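Local atomic coordinates of Iron(3+)-hydroxamate-binding protein FhuD (Bacillus subtilis subsp. subtilis, PDB entry 3G9Q), a protein that binds iron(3+)-hydroxamate complexes such as ferrichrome and hands them to the membrane-bound permease of the FhuCBGD ABC transporter for iron import. Residues P11-R16 against T115-K120; G26-L31 against K109-M114; G32-G37 against N53-I58; D103-L108 against K123-W128. All coordinates share one frame; numbering follows the deposited sequence.

Interaction 1: residues P11-R16 against T115-K120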
# COMPACT_ATOMS: atom_id res chain seq x y z
N PRO A 11 -25.34 -0.47 -10.30
CA PRO A 11 -25.39 0.71 -11.17
C PRO A 11 -24.09 1.10 -11.89
O PRO A 11 -23.01 1.08 -11.29
CB PRO A 11 -25.87 1.81 -10.23
CG PRO A 11 -25.26 1.42 -8.93
CD PRO A 11 -25.52 -0.07 -8.89
N LYS A 12 -24.20 1.43 -13.18
CA LYS A 12 -23.05 1.88 -13.98
C LYS A 12 -23.03 3.38 -13.75
O LYS A 12 -24.08 4.02 -13.76
CB LYS A 12 -23.27 1.58 -15.48
CG LYS A 12 -23.28 0.10 -15.85
CD LYS A 12 -21.91 -0.54 -15.68
CE LYS A 12 -22.00 -2.07 -15.48
NZ LYS A 12 -22.71 -2.79 -16.57
N HIS A 13 -21.85 3.95 -13.52
CA HIS A 13 -21.71 5.38 -13.25
C HIS A 13 -22.50 5.82 -12.02
O HIS A 13 -23.34 6.72 -12.10
CB HIS A 13 -22.17 6.21 -14.45
CG HIS A 13 -21.22 6.16 -15.61
ND1 HIS A 13 -19.91 6.57 -15.50
CD2 HIS A 13 -21.38 5.74 -16.88
CE1 HIS A 13 -19.30 6.40 -16.66
NE2 HIS A 13 -20.17 5.90 -17.52
N PRO A 14 -22.26 5.17 -10.87
CA PRO A 14 -22.98 5.54 -9.65
C PRO A 14 -22.67 6.97 -9.20
O PRO A 14 -21.53 7.43 -9.31
CB PRO A 14 -22.52 4.48 -8.65
CG PRO A 14 -21.16 4.12 -9.13
CD PRO A 14 -21.34 4.04 -10.61
N LYS A 15 -23.70 7.66 -8.72
CA LYS A 15 -23.57 9.04 -8.27
C LYS A 15 -23.15 9.18 -6.81
O LYS A 15 -22.51 10.16 -6.44
CB LYS A 15 -24.88 9.80 -8.52
CG LYS A 15 -25.20 10.03 -10.01
CD LYS A 15 -26.66 10.47 -10.26
CE LYS A 15 -26.97 11.89 -9.77
NZ LYS A 15 -28.40 12.25 -10.02
N ARG A 16 -23.50 8.20 -5.98
CA ARG A 16 -23.11 8.26 -4.57
C ARG A 16 -22.67 6.90 -4.05
O ARG A 16 -23.49 6.01 -3.83
CB ARG A 16 -24.28 8.77 -3.71
CG ARG A 16 -24.80 10.17 -4.06
CD ARG A 16 -25.94 10.53 -3.13
NE ARG A 16 -25.49 10.69 -1.75
CZ ARG A 16 -24.90 11.79 -1.28
NH1 ARG A 16 -24.51 11.86 -0.02
NH2 ARG A 16 -24.71 12.82 -2.08
N THR A 115 -18.10 -0.04 -12.98
CA THR A 115 -18.68 1.30 -12.96
C THR A 115 -18.81 1.98 -14.31
O THR A 115 -19.40 3.06 -14.40
CB THR A 115 -17.89 2.22 -12.00
OG1 THR A 115 -16.50 2.24 -12.38
CG2 THR A 115 -18.02 1.70 -10.55
N GLY A 116 -18.24 1.36 -15.34
CA GLY A 116 -18.29 1.92 -16.68
C GLY A 116 -17.30 3.06 -16.87
O GLY A 116 -17.63 4.09 -17.46
N THR A 117 -16.09 2.88 -16.36
CA THR A 117 -15.05 3.90 -16.46
C THR A 117 -13.71 3.29 -16.91
O THR A 117 -12.63 3.71 -16.46
CB THR A 117 -14.85 4.64 -15.11
OG1 THR A 117 -14.66 3.69 -14.05
CG2 THR A 117 -16.05 5.51 -14.79
N GLU A 118 -13.78 2.31 -17.81
CA GLU A 118 -12.59 1.63 -18.30
C GLU A 118 -11.56 2.60 -18.93
O GLU A 118 -10.38 2.27 -19.01
CB GLU A 118 -12.98 0.55 -19.32
CG GLU A 118 -13.96 -0.52 -18.81
CD GLU A 118 -15.44 -0.09 -18.87
OE1 GLU A 118 -16.32 -0.96 -18.67
OE2 GLU A 118 -15.73 1.10 -19.10
N ASP A 119 -12.00 3.78 -19.35
CA ASP A 119 -11.09 4.75 -19.96
C ASP A 119 -10.26 5.44 -18.89
O ASP A 119 -9.11 5.83 -19.12
CB ASP A 119 -11.85 5.84 -20.71
CG ASP A 119 -12.14 7.07 -19.83
OD1 ASP A 119 -12.85 6.92 -18.81
OD2 ASP A 119 -11.64 8.17 -20.17
N LYS A 120 -10.85 5.62 -17.72
CA LYS A 120 -10.17 6.28 -16.62
C LYS A 120 -9.08 5.38 -16.06
O LYS A 120 -8.01 5.85 -15.67
CB LYS A 120 -11.18 6.63 -15.52
CG LYS A 120 -11.02 8.02 -14.93
CD LYS A 120 -11.63 9.09 -15.82
CE LYS A 120 -11.44 10.47 -15.19
NZ LYS A 120 -12.01 10.55 -13.82
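The end of helix 106-115 and the short turn that follows it, at Thr115 and Gly116, are met by Lys12, His13 and Pro14 from the loop that leads into strand 17-19. One backbone hydrogen bond fastens the two pieces: His13 N gives its hydrogen to Thr115 O over 2.8 Å, somewhat bent at 145°. The His13 side chain then folds back along the turn. Its chi1 of -72° sets CG anti to the carbonyl carbon, beside the backbone N. One face of the imidazole lies on Thr115 O, which sits 3.7 Å from the ring plane and toward its rim. Beyond it, CE1 of His13 comes within 3.9 Å of the methyl CG2 of Thr117. Further along the loop, Pro14 CD rests 4.1 Å from Thr115 CG2, the two side chains crossing at about a right angle.

Thr117, at the N-cap position of helix 118-143, makes no capping bond with its side chain; its OG1 donates instead to Thr115 OG1 over 2.9 Å. Thr115 OG1 in turn bonds back to Phe111 O, one turn earlier in the same helix. An alanine at Thr117 would probably leave Thr115 OG1 without that donor and open a gap beside His13 CE1. Gly116, with positive phi, is the first non-helical residue, a common way for a helix to terminate, here followed at once by helix 118-143.

Interaction 2: residues G26-L31 against K109-M114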
# COMPACT_ATOMS: atom_id res chain seq x y z
N GLY A 26 -9.02 4.82 -2.75
CA GLY A 26 -8.19 5.37 -3.81
C GLY A 26 -8.51 4.86 -5.21
O GLY A 26 -8.19 5.54 -6.20
N TYR A 27 -9.12 3.68 -5.32
CA TYR A 27 -9.48 3.10 -6.62
C TYR A 27 -10.61 3.88 -7.29
O TYR A 27 -10.54 4.20 -8.48
CB TYR A 27 -9.94 1.63 -6.48
CG TYR A 27 -8.83 0.64 -6.23
CD1 TYR A 27 -8.37 0.41 -4.95
CD2 TYR A 27 -8.22 -0.02 -7.28
CE1 TYR A 27 -7.32 -0.45 -4.71
CE2 TYR A 27 -7.16 -0.89 -7.06
CZ TYR A 27 -6.72 -1.10 -5.77
OH TYR A 27 -5.66 -1.95 -5.52
N PHE A 28 -11.65 4.17 -6.52
CA PHE A 28 -12.81 4.89 -7.01
C PHE A 28 -12.42 6.34 -7.24
O PHE A 28 -12.93 6.99 -8.16
CB PHE A 28 -13.96 4.75 -6.00
CG PHE A 28 -14.64 3.39 -6.03
CD1 PHE A 28 -15.82 3.20 -6.71
CD2 PHE A 28 -14.05 2.29 -5.42
CE1 PHE A 28 -16.41 1.94 -6.79
CE2 PHE A 28 -14.64 1.02 -5.50
CZ PHE A 28 -15.81 0.85 -6.18
N LYS A 29 -11.51 6.86 -6.43
CA LYS A 29 -11.05 8.23 -6.59
C LYS A 29 -10.37 8.33 -7.96
O LYS A 29 -10.67 9.22 -8.74
CB LYS A 29 -10.07 8.63 -5.47
CG LYS A 29 -9.66 10.09 -5.47
CD LYS A 29 -10.86 11.00 -5.37
CE LYS A 29 -10.51 12.36 -5.93
NZ LYS A 29 -11.74 13.17 -6.19
N THR A 30 -9.48 7.39 -8.25
CA THR A 30 -8.81 7.41 -9.55
C THR A 30 -9.84 7.37 -10.69
O THR A 30 -9.77 8.16 -11.63
CB THR A 30 -7.81 6.24 -9.72
OG1 THR A 30 -6.84 6.28 -8.67
CG2 THR A 30 -7.09 6.34 -11.05
N LEU A 31 -10.80 6.45 -10.60
CA LEU A 31 -11.82 6.33 -11.63
C LEU A 31 -12.73 7.56 -11.71
O LEU A 31 -13.36 7.81 -12.75
CB LEU A 31 -12.66 5.06 -11.39
CG LEU A 31 -12.21 3.68 -11.90
CD1 LEU A 31 -10.81 3.69 -12.40
CD2 LEU A 31 -12.40 2.67 -10.77
N LYS A 109 -9.25 -2.77 -12.74
CA LYS A 109 -9.96 -3.01 -13.97
C LYS A 109 -11.29 -3.68 -13.65
O LYS A 109 -12.20 -3.66 -14.46
CB LYS A 109 -9.09 -3.87 -14.91
CG LYS A 109 -7.72 -3.27 -15.18
CD LYS A 109 -7.32 -3.30 -16.65
CE LYS A 109 -7.01 -4.70 -17.15
NZ LYS A 109 -6.72 -4.71 -18.62
N GLU A 110 -11.40 -4.28 -12.47
CA GLU A 110 -12.65 -4.91 -12.07
C GLU A 110 -13.63 -3.80 -11.74
O GLU A 110 -14.78 -3.82 -12.18
CB GLU A 110 -12.45 -5.79 -10.83
CG GLU A 110 -13.69 -6.57 -10.39
CD GLU A 110 -13.53 -7.20 -9.00
OE1 GLU A 110 -13.54 -6.45 -7.99
OE2 GLU A 110 -13.39 -8.44 -8.91
N PHE A 111 -13.17 -2.82 -10.97
CA PHE A 111 -13.99 -1.68 -10.56
C PHE A 111 -14.31 -0.78 -11.74
O PHE A 111 -15.39 -0.22 -11.81
CB PHE A 111 -13.26 -0.86 -9.49
CG PHE A 111 -13.23 -1.52 -8.13
CD1 PHE A 111 -12.14 -1.32 -7.29
CD2 PHE A 111 -14.28 -2.31 -7.68
CE1 PHE A 111 -12.11 -1.89 -6.02
CE2 PHE A 111 -14.25 -2.88 -6.41
CZ PHE A 111 -13.17 -2.67 -5.59
N ALA A 112 -13.36 -0.63 -12.67
CA ALA A 112 -13.56 0.21 -13.84
C ALA A 112 -14.68 -0.36 -14.70
O ALA A 112 -15.55 0.37 -15.16
CB ALA A 112 -12.27 0.30 -14.64
N LYS A 113 -14.65 -1.67 -14.89
CA LYS A 113 -15.65 -2.37 -15.68
C LYS A 113 -17.00 -2.32 -14.98
O LYS A 113 -18.04 -2.11 -15.61
CB LYS A 113 -15.22 -3.83 -15.89
CG LYS A 113 -16.04 -4.64 -16.88
CD LYS A 113 -17.28 -5.24 -16.23
CE LYS A 113 -18.00 -6.16 -17.21
NZ LYS A 113 -18.48 -5.46 -18.44
N MSE A 114 -16.97 -2.50 -13.67
CA MSE A 114 -18.16 -2.47 -12.84
C MSE A 114 -18.87 -1.11 -12.87
O MSE A 114 -20.09 -1.05 -12.79
CB MSE A 114 -17.80 -2.81 -11.39
CG MSE A 114 -18.93 -2.63 -10.38
SE MSE A 114 -18.30 -2.78 -8.54
CE MSE A 114 -17.75 -4.65 -8.56
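Phe111 meets Tyr27, Phe28 and Leu31 at once, and its ring is the hub of the contact. Phe28 supplies the partner on one face: its CE2 stands 3.7 Å above the Phe111 ring plane, over the centre. The two planes are inclined at 46°, with centroids 4.7 Å apart, so the pair is oblique. Tyr27 lies at the edge of the same ring, its CG in the ring plane; here the edge of Phe111 is turned toward the tyrosine face in an offset edge-to-face pair, planes at 73° and centroids 5.8 Å apart. Near the backbone, Leu31 CD2 packs 3.9 Å from Phe111 CB, while Leu31 CD1 faces Ala112 CB at 4.3 Å.

In the next shell, Tyr24 adds another edge-to-face partner for Phe111, and Ala121 of helix 118-143 touches both Leu31 and Ala112. On the far side of helix 25-31, Gly26 O accepts from both the N and the OG1 of Thr30. The short helical segments approach to 10.1 Å and cross at -53°, spacing that leaves room for the rings. No hydrogen bond spans the interface: its cohesion comes from ring packing and apolar burial, without directional polar bonds between the segments.

Interaction 3: residues G32-G37 against N53-I58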
# COMPACT_ATOMS: atom_id res chain seq x y z
N GLY A 32 -12.79 8.34 -10.64
CA GLY A 32 -13.62 9.54 -10.64
C GLY A 32 -15.00 9.37 -10.02
O GLY A 32 -15.79 10.32 -9.99
N ILE A 33 -15.30 8.17 -9.54
CA ILE A 33 -16.59 7.91 -8.91
C ILE A 33 -16.71 8.70 -7.61
O ILE A 33 -15.89 8.57 -6.71
CB ILE A 33 -16.80 6.40 -8.61
CG1 ILE A 33 -17.18 5.66 -9.89
CG2 ILE A 33 -17.90 6.22 -7.56
CD1 ILE A 33 -16.03 5.45 -10.87
N ASN A 34 -17.74 9.51 -7.53
CA ASN A 34 -17.94 10.31 -6.35
C ASN A 34 -18.22 9.43 -5.13
O ASN A 34 -19.18 8.64 -5.11
CB ASN A 34 -19.06 11.31 -6.62
CG ASN A 34 -19.42 12.12 -5.41
OD1 ASN A 34 -18.54 12.69 -4.75
ND2 ASN A 34 -20.70 12.19 -5.11
N VAL A 35 -17.36 9.56 -4.12
CA VAL A 35 -17.51 8.79 -2.90
C VAL A 35 -18.01 9.69 -1.79
O VAL A 35 -17.45 10.75 -1.53
CB VAL A 35 -16.18 8.11 -2.48
CG1 VAL A 35 -16.37 7.33 -1.18
CG2 VAL A 35 -15.73 7.18 -3.59
N VAL A 36 -19.07 9.24 -1.15
CA VAL A 36 -19.71 10.03 -0.12
C VAL A 36 -19.37 9.61 1.31
O VAL A 36 -19.65 10.35 2.25
CB VAL A 36 -21.23 10.05 -0.37
CG1 VAL A 36 -21.49 10.51 -1.81
CG2 VAL A 36 -21.82 8.67 -0.15
N GLY A 37 -18.75 8.45 1.45
CA GLY A 37 -18.36 7.97 2.76
C GLY A 37 -17.17 7.01 2.71
O GLY A 37 -17.02 6.24 1.76
N ASN A 53 -10.18 14.67 0.30
CA ASN A 53 -11.16 14.29 1.32
C ASN A 53 -12.45 15.11 1.23
O ASN A 53 -13.50 14.69 1.73
CB ASN A 53 -10.54 14.44 2.72
CG ASN A 53 -10.02 13.12 3.26
OD1 ASN A 53 -9.32 13.08 4.28
ND2 ASN A 53 -10.36 12.03 2.59
N GLY A 54 -12.34 16.25 0.57
CA GLY A 54 -13.47 17.16 0.41
C GLY A 54 -14.90 16.69 0.58
O GLY A 54 -15.62 17.19 1.45
N VAL A 55 -15.32 15.73 -0.22
CA VAL A 55 -16.69 15.27 -0.16
C VAL A 55 -17.02 13.92 0.49
O VAL A 55 -17.75 13.12 -0.10
CB VAL A 55 -17.31 15.29 -1.59
CG1 VAL A 55 -17.28 16.72 -2.15
CG2 VAL A 55 -16.51 14.36 -2.52
N GLU A 56 -16.51 13.65 1.69
CA GLU A 56 -16.86 12.38 2.34
C GLU A 56 -17.01 12.38 3.85
O GLU A 56 -16.47 13.23 4.56
CB GLU A 56 -15.89 11.26 1.97
CG GLU A 56 -14.46 11.66 1.72
CD GLU A 56 -14.20 11.89 0.26
OE1 GLU A 56 -14.52 10.98 -0.54
OE2 GLU A 56 -13.69 12.97 -0.10
N ASN A 57 -17.78 11.41 4.32
CA ASN A 57 -18.05 11.22 5.74
C ASN A 57 -17.11 10.09 6.19
O ASN A 57 -16.64 9.31 5.36
CB ASN A 57 -19.52 10.81 5.93
CG ASN A 57 -20.25 11.66 6.97
OD1 ASN A 57 -21.23 12.35 6.66
ND2 ASN A 57 -19.77 11.62 8.22
N ILE A 58 -16.83 10.02 7.49
CA ILE A 58 -15.95 8.99 8.05
C ILE A 58 -16.74 7.75 8.52
O ILE A 58 -17.76 7.39 7.92
CB ILE A 58 -15.11 9.55 9.23
CG1 ILE A 58 -14.70 11.01 8.95
CG2 ILE A 58 -13.84 8.73 9.40
CD1 ILE A 58 -15.77 12.04 9.27
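Asn34 and Val55 cross at about a right angle, the carboxamide oxygen OD1 of Asn34 lying 3.4 Å from the methyl CG2 of Val55. In the asparagine CG is anti to the backbone N (chi1 176°), and ND2 bonds to Lys15 O in the loop before strand 17-19. One residue on, Val35 and Glu56 cross obliquely: the bent glutamate brings OE1 to 3.8 Å from Val35 CB, and the same oxygen has a weak hydrogen bond with Tyr25 OH. Val36 turns its CB away from the 53-58 segment and leaves the contact to its backbone.

There the two segments run side by side, their directions 22° apart. Asn57 N donates to Val36 O over 3.0 Å, with the donor lifted 41° out of the carbonyl plane. That same oxygen takes a CA-H contact from Glu56 CA at 3.5 Å, and Gly37 CA makes a matching one to Asn57 O at 3.4 Å. Gly37 and Asn57 stand with CA atoms 4.4 Å apart, and their backbones form a single bridge.

Strand 35-37 is one of the two outermost strands of the four-stranded parallel sheet, its other side bonded to strand 17-19 at Val17 and Val19. Strand 17-19, helix 25-31 and strand 35-37 form a beta-alpha-beta crossover of a Rossmann-like lobe, and the 53-58 loop pairs along its edge strand.

Interaction 4: residues D103-L108 against K123-W128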
# COMPACT_ATOMS: atom_id res chain seq x y z
N ASP A 103 -5.39 -9.41 -8.34
CA ASP A 103 -3.99 -8.99 -8.30
C ASP A 103 -3.82 -7.65 -7.61
O ASP A 103 -3.45 -7.59 -6.43
CB ASP A 103 -3.42 -8.92 -9.72
CG ASP A 103 -2.00 -8.34 -9.76
OD1 ASP A 103 -1.09 -8.95 -9.17
OD2 ASP A 103 -1.80 -7.29 -10.39
N ASN A 104 -4.09 -6.58 -8.34
CA ASN A 104 -3.94 -5.22 -7.82
C ASN A 104 -4.26 -4.23 -8.92
O ASN A 104 -4.99 -3.26 -8.72
CB ASN A 104 -2.51 -5.02 -7.31
CG ASN A 104 -2.31 -3.65 -6.70
OD1 ASN A 104 -3.25 -3.05 -6.18
ND2 ASN A 104 -1.08 -3.16 -6.73
N ILE A 105 -3.68 -4.47 -10.09
CA ILE A 105 -3.93 -3.63 -11.25
C ILE A 105 -5.18 -4.24 -11.87
O ILE A 105 -5.87 -3.60 -12.66
CB ILE A 105 -2.76 -3.70 -12.27
CG1 ILE A 105 -1.58 -2.87 -11.76
CG2 ILE A 105 -3.22 -3.19 -13.63
CD1 ILE A 105 -0.25 -3.13 -12.47
N GLU A 106 -5.47 -5.49 -11.49
CA GLU A 106 -6.65 -6.20 -11.98
C GLU A 106 -7.85 -5.69 -11.19
O GLU A 106 -8.93 -5.48 -11.76
CB GLU A 106 -6.50 -7.72 -11.77
CG GLU A 106 -5.18 -8.32 -12.30
CD GLU A 106 -4.97 -8.20 -13.83
OE1 GLU A 106 -3.83 -8.45 -14.28
OE2 GLU A 106 -5.94 -7.88 -14.56
N GLN A 107 -7.65 -5.47 -9.89
CA GLN A 107 -8.68 -4.96 -8.98
C GLN A 107 -9.20 -3.61 -9.46
O GLN A 107 -10.33 -3.24 -9.17
CB GLN A 107 -8.10 -4.82 -7.57
CG GLN A 107 -9.11 -4.45 -6.49
CD GLN A 107 -10.24 -5.43 -6.37
OE1 GLN A 107 -11.14 -5.46 -7.20
NE2 GLN A 107 -10.21 -6.25 -5.33
N LEU A 108 -8.35 -2.87 -10.18
CA LEU A 108 -8.70 -1.56 -10.72
C LEU A 108 -9.53 -1.70 -12.00
O LEU A 108 -10.39 -0.88 -12.31
CB LEU A 108 -7.44 -0.74 -11.04
CG LEU A 108 -7.65 0.53 -11.88
CD1 LEU A 108 -8.47 1.53 -11.10
CD2 LEU A 108 -6.31 1.12 -12.25
N LYS A 123 -6.20 4.79 -18.60
CA LYS A 123 -5.47 6.05 -18.68
C LYS A 123 -4.41 6.10 -17.57
O LYS A 123 -3.24 6.38 -17.84
CB LYS A 123 -6.45 7.23 -18.53
CG LYS A 123 -5.98 8.55 -19.12
CD LYS A 123 -4.75 9.09 -18.41
CE LYS A 123 -4.36 10.47 -18.90
NZ LYS A 123 -3.15 11.00 -18.18
N TRP A 124 -4.83 5.83 -16.33
CA TRP A 124 -3.93 5.83 -15.18
C TRP A 124 -2.85 4.73 -15.29
O TRP A 124 -1.71 4.93 -14.87
CB TRP A 124 -4.72 5.62 -13.88
CG TRP A 124 -3.85 5.63 -12.64
CD1 TRP A 124 -3.53 6.72 -11.87
CD2 TRP A 124 -3.15 4.51 -12.08
NE1 TRP A 124 -2.66 6.34 -10.86
CE2 TRP A 124 -2.42 5.00 -10.97
CE3 TRP A 124 -3.07 3.15 -12.41
CZ2 TRP A 124 -1.61 4.16 -10.19
CZ3 TRP A 124 -2.25 2.32 -11.63
CH2 TRP A 124 -1.54 2.83 -10.53
N LEU A 125 -3.22 3.57 -15.83
CA LEU A 125 -2.28 2.47 -16.00
C LEU A 125 -1.15 2.92 -16.92
O LEU A 125 0.02 2.57 -16.70
CB LEU A 125 -2.96 1.25 -16.61
CG LEU A 125 -3.93 0.56 -15.64
CD1 LEU A 125 -4.66 -0.59 -16.37
CD2 LEU A 125 -3.14 0.04 -14.44
N ALA A 126 -1.51 3.69 -17.93
CA ALA A 126 -0.57 4.23 -18.89
C ALA A 126 0.37 5.19 -18.18
O ALA A 126 1.58 5.19 -18.42
CB ALA A 126 -1.32 4.96 -20.02
N LYS A 127 -0.19 6.02 -17.30
CA LYS A 127 0.57 6.98 -16.52
C LYS A 127 1.47 6.23 -15.54
O LYS A 127 2.63 6.60 -15.35
CB LYS A 127 -0.38 7.88 -15.73
CG LYS A 127 0.28 8.94 -14.85
CD LYS A 127 -0.74 9.55 -13.89
CE LYS A 127 -1.95 10.09 -14.64
NZ LYS A 127 -3.11 10.39 -13.77
N TRP A 128 0.92 5.19 -14.92
CA TRP A 128 1.65 4.38 -13.96
C TRP A 128 2.86 3.73 -14.58
O TRP A 128 3.97 3.84 -14.05
CB TRP A 128 0.74 3.30 -13.38
CG TRP A 128 1.42 2.34 -12.42
CD1 TRP A 128 1.57 1.01 -12.59
CD2 TRP A 128 2.02 2.66 -11.16
NE1 TRP A 128 2.24 0.46 -11.51
CE2 TRP A 128 2.52 1.46 -10.62
CE3 TRP A 128 2.18 3.85 -10.43
CZ2 TRP A 128 3.18 1.41 -9.38
CZ3 TRP A 128 2.84 3.80 -9.20
CH2 TRP A 128 3.33 2.59 -8.69
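The indole of Trp124, approached obliquely by Leu108 from the other helix, is flanked in two further ways by its own. On one face lies Trp128 CB, 3.6 Å from the ring plane and toward the rim; at the edge, in plane, sits Leu125 CD2. Trp128 in turn has Trp124 CH2 against one of its faces, again displaced toward the rim, and Ile105 CD1 comes obliquely to its NE1 at 4.5 Å, a loose approach.

Across the interface the work falls to branched aliphatic side chains. Leu108 has CG anti to the backbone N (chi1 168°); its CD2 touches both Trp124 CE3, at 3.8 Å, and Leu125 CD2, at 4.0 Å. The two leucines slide past each other in opposite directions. Ile105 CG2 meets both methyls of Leu125, CD2 and CD1, the latter at 4.0 Å. An alanine in place of Leu125 would probably open a gap between Ile105 and Leu108 and leave the Trp124 edge without its in-plane methyl. No hydrogen bond crosses between the segments.

Around this apolar seam other helices close in. Leu108 also touches Tyr27 and Leu31 of helix 25-31, while Trp124 packs on Thr30 of that helix and on Pro255. Helix 255-270 supplies the polar partner of the indole, Glu259 OE1 bonding Trp124 NE1, and Leu258 meets Trp128. The contact thus joins the N-terminal part of helix 106-115 and the residues before it to the long helix 118-143, with helices 25-31 and 255-270 alongside.

Interactions 2 and 4 are buried and rest on apolar packing without a hydrogen bond between their segments; interactions 1 and 3 are only partly buried. Helix 106-115 serves both buried contacts, facing helix 25-31 in one and helix 118-143 in the other, and Leu31 touches Leu108 where they meet. Interaction 1 lies at the end of this group of helices, with Thr117 N probably bonded to Ala112 O. Interaction 3 lies at the sheet edge, reached from interaction 2 through Phe28 on Val35. Aromatic rings and branched aliphatic side chains make the buried contacts, while a single backbone hydrogen bond spans each peripheral one.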